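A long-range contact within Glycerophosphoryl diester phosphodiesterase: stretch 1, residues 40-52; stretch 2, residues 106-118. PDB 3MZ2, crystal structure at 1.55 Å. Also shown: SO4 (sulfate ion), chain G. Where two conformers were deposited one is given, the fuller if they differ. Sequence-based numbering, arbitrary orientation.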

# COMPACT_ATOMS: atom_id res chain seq x y z
N GLY A 40 9.36 -1.32 17.41
CA GLY A 40 10.25 -2.29 18.07
C GLY A 40 9.44 -3.45 18.64
O GLY A 40 8.22 -3.33 18.83
N ARG A 41 10.09 -4.57 18.90
CA ARG A 41 9.45 -5.71 19.51
C ARG A 41 10.47 -6.61 20.17
O ARG A 41 11.68 -6.53 19.92
CB ARG A 41 8.69 -6.51 18.49
CG ARG A 41 9.60 -7.18 17.45
CD ARG A 41 8.83 -7.66 16.22
NE ARG A 41 9.70 -8.45 15.35
CZ ARG A 41 9.40 -8.87 14.11
NH1 ARG A 41 8.26 -8.53 13.52
NH2 ARG A 41 10.29 -9.59 13.44
N GLY A 42 9.95 -7.49 21.00
CA GLY A 42 10.76 -8.45 21.76
C GLY A 42 9.92 -9.33 22.64
O GLY A 42 8.69 -9.19 22.66
N LYS A 43 10.56 -10.23 23.36
CA LYS A 43 9.86 -11.12 24.27
C LYS A 43 9.06 -10.31 25.29
O LYS A 43 9.61 -9.47 26.01
CB LYS A 43 10.81 -12.09 25.01
CG LYS A 43 10.05 -13.01 25.92
N GLY A 44 7.75 -10.54 25.33
CA GLY A 44 6.86 -9.73 26.16
C GLY A 44 6.46 -8.34 25.65
O GLY A 44 5.73 -7.63 26.34
N TYR A 45 6.95 -7.96 24.47
CA TYR A 45 6.78 -6.60 23.93
C TYR A 45 6.33 -6.68 22.47
O TYR A 45 7.12 -6.72 21.54
CB TYR A 45 8.08 -5.78 24.13
CG TYR A 45 8.31 -5.51 25.60
CD1 TYR A 45 7.48 -4.65 26.27
CD2 TYR A 45 9.31 -6.16 26.32
CE1 TYR A 45 7.63 -4.38 27.58
CE2 TYR A 45 9.45 -5.91 27.70
CZ TYR A 45 8.60 -4.99 28.30
OH TYR A 45 8.64 -4.65 29.64
N PRO A 46 5.01 -6.66 22.27
CA PRO A 46 4.48 -6.68 20.92
C PRO A 46 4.75 -5.43 20.07
O PRO A 46 4.93 -4.32 20.58
CB PRO A 46 2.97 -6.82 21.16
CG PRO A 46 2.82 -7.29 22.58
CD PRO A 46 3.95 -6.68 23.29
N GLU A 47 4.77 -5.62 18.76
CA GLU A 47 4.69 -4.53 17.76
C GLU A 47 3.55 -3.61 18.06
O GLU A 47 2.51 -4.08 18.55
CB GLU A 47 4.31 -5.11 16.40
CG GLU A 47 5.37 -5.81 15.73
CD GLU A 47 4.92 -6.46 14.43
OE1 GLU A 47 3.86 -6.11 13.81
OE2 GLU A 47 5.72 -7.30 14.00
N ASN A 48 3.71 -2.33 17.72
CA ASN A 48 2.61 -1.35 17.76
C ASN A 48 1.86 -1.39 19.10
O ASN A 48 0.63 -1.43 19.15
CB ASN A 48 1.65 -1.58 16.57
CG ASN A 48 2.20 -1.04 15.26
OD1 ASN A 48 2.45 0.16 15.13
ND2 ASN A 48 2.36 -1.92 14.26
N SER A 49 2.63 -1.34 20.17
CA SER A 49 2.07 -1.31 21.51
C SER A 49 2.70 -0.21 22.31
O SER A 49 3.88 0.09 22.15
CB SER A 49 2.24 -2.65 22.23
OG SER A 49 3.58 -2.85 22.71
N MSE A 50 1.90 0.41 23.16
CA MSE A 50 2.40 1.51 24.00
C MSE A 50 3.51 0.99 24.89
O MSE A 50 4.50 1.67 25.16
CB MSE A 50 1.30 2.03 24.90
CG MSE A 50 0.08 2.51 24.21
SE MSE A 50 0.54 4.09 23.14
CE MSE A 50 1.08 5.23 24.64
N GLU A 51 3.32 -0.23 25.37
CA GLU A 51 4.27 -0.85 26.30
C GLU A 51 5.64 -1.01 25.65
O GLU A 51 6.68 -0.80 26.27
CB GLU A 51 3.71 -2.19 26.79
CG GLU A 51 2.50 -2.05 27.71
CD GLU A 51 1.14 -1.91 26.99
OE1 GLU A 51 1.09 -1.93 25.74
OE2 GLU A 51 0.11 -1.79 27.69
N THR A 52 5.66 -1.42 24.40
CA THR A 52 6.92 -1.58 23.71
C THR A 52 7.64 -0.27 23.45
O THR A 52 8.87 -0.20 23.58
CB THR A 52 6.71 -2.32 22.42
OG1 THR A 52 5.92 -3.47 22.73
CG2 THR A 52 8.04 -2.75 21.83
S SO4 G . 7.68 -9.96 10.11
O1 SO4 G . 7.67 -11.08 11.07
O2 SO4 G . 8.01 -8.73 10.82
O3 SO4 G . 8.68 -10.23 9.08
O4 SO4 G . 6.37 -9.74 9.49
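Stretch 2 (106-118) RLKDPEGNITNYR

Stretch 1 is mostly loop. A type II beta turn runs from G42 to Y45, closed by backbone hydrogen bonds from Y45 N to G42 O (2.8 Å) and from G42 N to Y45 O (3.0 Å), and a helix begins at M50. Stretch 2 folds back on itself: a type I beta turn from D109 to G112 lies between two arms joined by the bonds D109 N to N113 O (2.9 Å), T115 N to L107 O (2.8 Å) and L107 N to Y117 O (2.9 Å). The turn of stretch 2 meets the turn of stretch 1, while L107 and Y117 reach the region before and at the helix start. The backbones come closest at P46 and D109, where P46 CA and D109 CA are 4.2 Å apart; G42 CA and P110 CA are 6.3 Å apart, and S49 CA and Y117 CA 7.3 Å.

D109 ties the two turns together. Its OD2 accepts from G44 N at 2.8 Å in a nearly straight bond, the one direct hydrogen bond between the stretches, and also from N113 ND2 at 2.8 Å. Its OD1 accepts from N113 N at 3.0 Å, so a short carboxylate serves both its own turn and the neighbouring one. Glycine suits position 44, where phi is positive, and position 112, where a CB would be jammed against the preceding carbonyl oxygen. P110 suits the phi of -67° in its turn and rests against stretch 1, its CG 3.5 Å from R41 CG. The R41 side chain runs on to a salt bridge, NH1 to E47 OE2 at 2.9 Å, and to the sulfate, NH1 to O2 at 2.7 Å.

P46 is the buried apolar centre: its CG lies 3.6 Å from L107 CB and 3.7 Å from T115 CG2, and its CD approaches the edge of the Y117 ring, 3.7 Å from CD2. L107 extends this packing to S49, with CD1 3.7 Å from S49 CB. The hydroxyl of S49 caps the helix, its OG accepting from T52 N at 3.0 Å.

Y117 gives up the most area to stretch 1. A flat ring fits here because E51 lies over one face, its CG 3.4 Å from the ring centroid in a CH-pi contact. Water bridges complete the fit: one joins G44 O and Y117 OH, at 2.8 Å from each, and another joins E51 OE2 (2.6 Å) to R118 N (3.0 Å).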

# COMPACT_ATOMS: atom_id res chain seq x y z
N ARG A 106 -5.98 -9.37 22.78
CA ARG A 106 -4.68 -9.08 23.40
C ARG A 106 -3.59 -9.33 22.39
O ARG A 106 -3.71 -10.19 21.50
CB ARG A 106 -4.47 -9.97 24.64
CG ARG A 106 -5.37 -9.62 25.83
CD ARG A 106 -5.32 -8.13 26.16
NE ARG A 106 -5.99 -7.87 27.42
CZ ARG A 106 -7.29 -7.59 27.57
NH1 ARG A 106 -8.10 -7.47 26.52
NH2 ARG A 106 -7.77 -7.40 28.79
N LEU A 107 -2.53 -8.54 22.51
CA LEU A 107 -1.43 -8.61 21.59
C LEU A 107 -0.47 -9.72 21.93
O LEU A 107 -0.22 -10.01 23.11
CB LEU A 107 -0.68 -7.28 21.59
CG LEU A 107 -1.45 -6.05 21.07
CD1 LEU A 107 -0.62 -4.75 21.22
CD2 LEU A 107 -1.94 -6.23 19.64
N LYS A 108 0.12 -10.28 20.88
CA LYS A 108 1.12 -11.35 20.98
C LYS A 108 2.50 -10.76 20.70
O LYS A 108 2.63 -9.92 19.83
CB LYS A 108 0.85 -12.44 19.92
CG LYS A 108 -0.23 -13.47 20.19
CD LYS A 108 -0.46 -14.29 18.87
CE LYS A 108 -1.59 -15.34 18.97
NZ LYS A 108 -2.25 -15.67 17.63
N ASP A 109 3.52 -11.21 21.43
CA ASP A 109 4.92 -10.86 21.13
C ASP A 109 5.41 -11.68 19.93
O ASP A 109 4.66 -12.50 19.42
CB ASP A 109 5.81 -11.01 22.38
CG ASP A 109 6.01 -12.48 22.83
OD1 ASP A 109 5.75 -13.41 22.04
OD2 ASP A 109 6.51 -12.66 23.96
N PRO A 110 6.65 -11.46 19.45
CA PRO A 110 7.06 -12.18 18.24
C PRO A 110 7.21 -13.71 18.41
O PRO A 110 7.18 -14.45 17.42
CB PRO A 110 8.39 -11.51 17.83
CG PRO A 110 8.51 -10.29 18.68
CD PRO A 110 7.61 -10.41 19.84
N GLU A 111 7.33 -14.16 19.66
CA GLU A 111 7.41 -15.58 20.00
C GLU A 111 6.03 -16.25 20.01
O GLU A 111 5.95 -17.46 20.09
CB GLU A 111 8.10 -15.79 21.36
CG GLU A 111 9.62 -15.51 21.35
CD GLU A 111 10.01 -14.02 21.41
OE1 GLU A 111 9.21 -13.19 21.92
OE2 GLU A 111 11.12 -13.66 20.93
N GLY A 112 4.96 -15.46 19.90
CA GLY A 112 3.60 -15.98 19.96
C GLY A 112 2.98 -15.98 21.34
O GLY A 112 1.82 -16.37 21.50
N ASN A 113 3.72 -15.53 22.35
CA ASN A 113 3.18 -15.39 23.69
C ASN A 113 2.09 -14.32 23.68
O ASN A 113 2.31 -13.25 23.11
CB ASN A 113 4.25 -14.96 24.71
CG ASN A 113 5.41 -15.92 24.82
OD1 ASN A 113 5.22 -17.10 25.14
ND2 ASN A 113 6.63 -15.41 24.60
N ILE A 114 0.94 -14.61 24.30
CA ILE A 114 -0.15 -13.62 24.42
C ILE A 114 0.12 -12.79 25.66
O ILE A 114 0.27 -13.33 26.73
CB ILE A 114 -1.54 -14.26 24.52
CG1 ILE A 114 -1.77 -15.28 23.40
CG2 ILE A 114 -2.61 -13.18 24.43
CD1 ILE A 114 -2.97 -16.18 23.62
N THR A 115 0.22 -11.47 25.49
CA THR A 115 0.47 -10.54 26.59
C THR A 115 -0.89 -10.10 27.12
O THR A 115 -1.93 -10.57 26.65
CB THR A 115 1.26 -9.33 26.12
OG1 THR A 115 0.41 -8.52 25.28
CG2 THR A 115 2.54 -9.76 25.36
N ASN A 116 -0.88 -9.20 28.10
CA ASN A 116 -2.11 -8.53 28.51
C ASN A 116 -2.19 -7.10 27.99
O ASN A 116 -2.86 -6.26 28.57
CB ASN A 116 -2.26 -8.53 30.04
CG ASN A 116 -3.69 -8.31 30.48
OD1 ASN A 116 -4.63 -8.76 29.83
ND2 ASN A 116 -3.86 -7.62 31.60
N TYR A 117 -1.48 -6.82 26.90
CA TYR A 117 -1.51 -5.50 26.28
C TYR A 117 -2.55 -5.49 25.16
O TYR A 117 -2.82 -6.51 24.53
CB TYR A 117 -0.11 -5.12 25.76
CG TYR A 117 0.98 -5.26 26.81
CD1 TYR A 117 0.71 -5.02 28.19
CD2 TYR A 117 2.26 -5.68 26.47
CE1 TYR A 117 1.69 -5.15 29.15
CE2 TYR A 117 3.27 -5.82 27.45
CZ TYR A 117 2.97 -5.55 28.76
OH TYR A 117 3.94 -5.69 29.74
N ARG A 118 -3.12 -4.31 24.94
CA ARG A 118 -4.20 -4.11 23.98
C ARG A 118 -3.75 -3.27 22.79
O ARG A 118 -2.78 -2.53 22.89
CB ARG A 118 -5.34 -3.36 24.65
CG ARG A 118 -5.96 -4.05 25.86
CD ARG A 118 -7.07 -3.18 26.48
O HOH W 1 5.79 -7.69 29.11
O HOH W 2 4.61 -8.54 18.16
O HOH W 3 -0.62 -0.95 23.85
O HOH W 4 -2.32 -2.16 26.82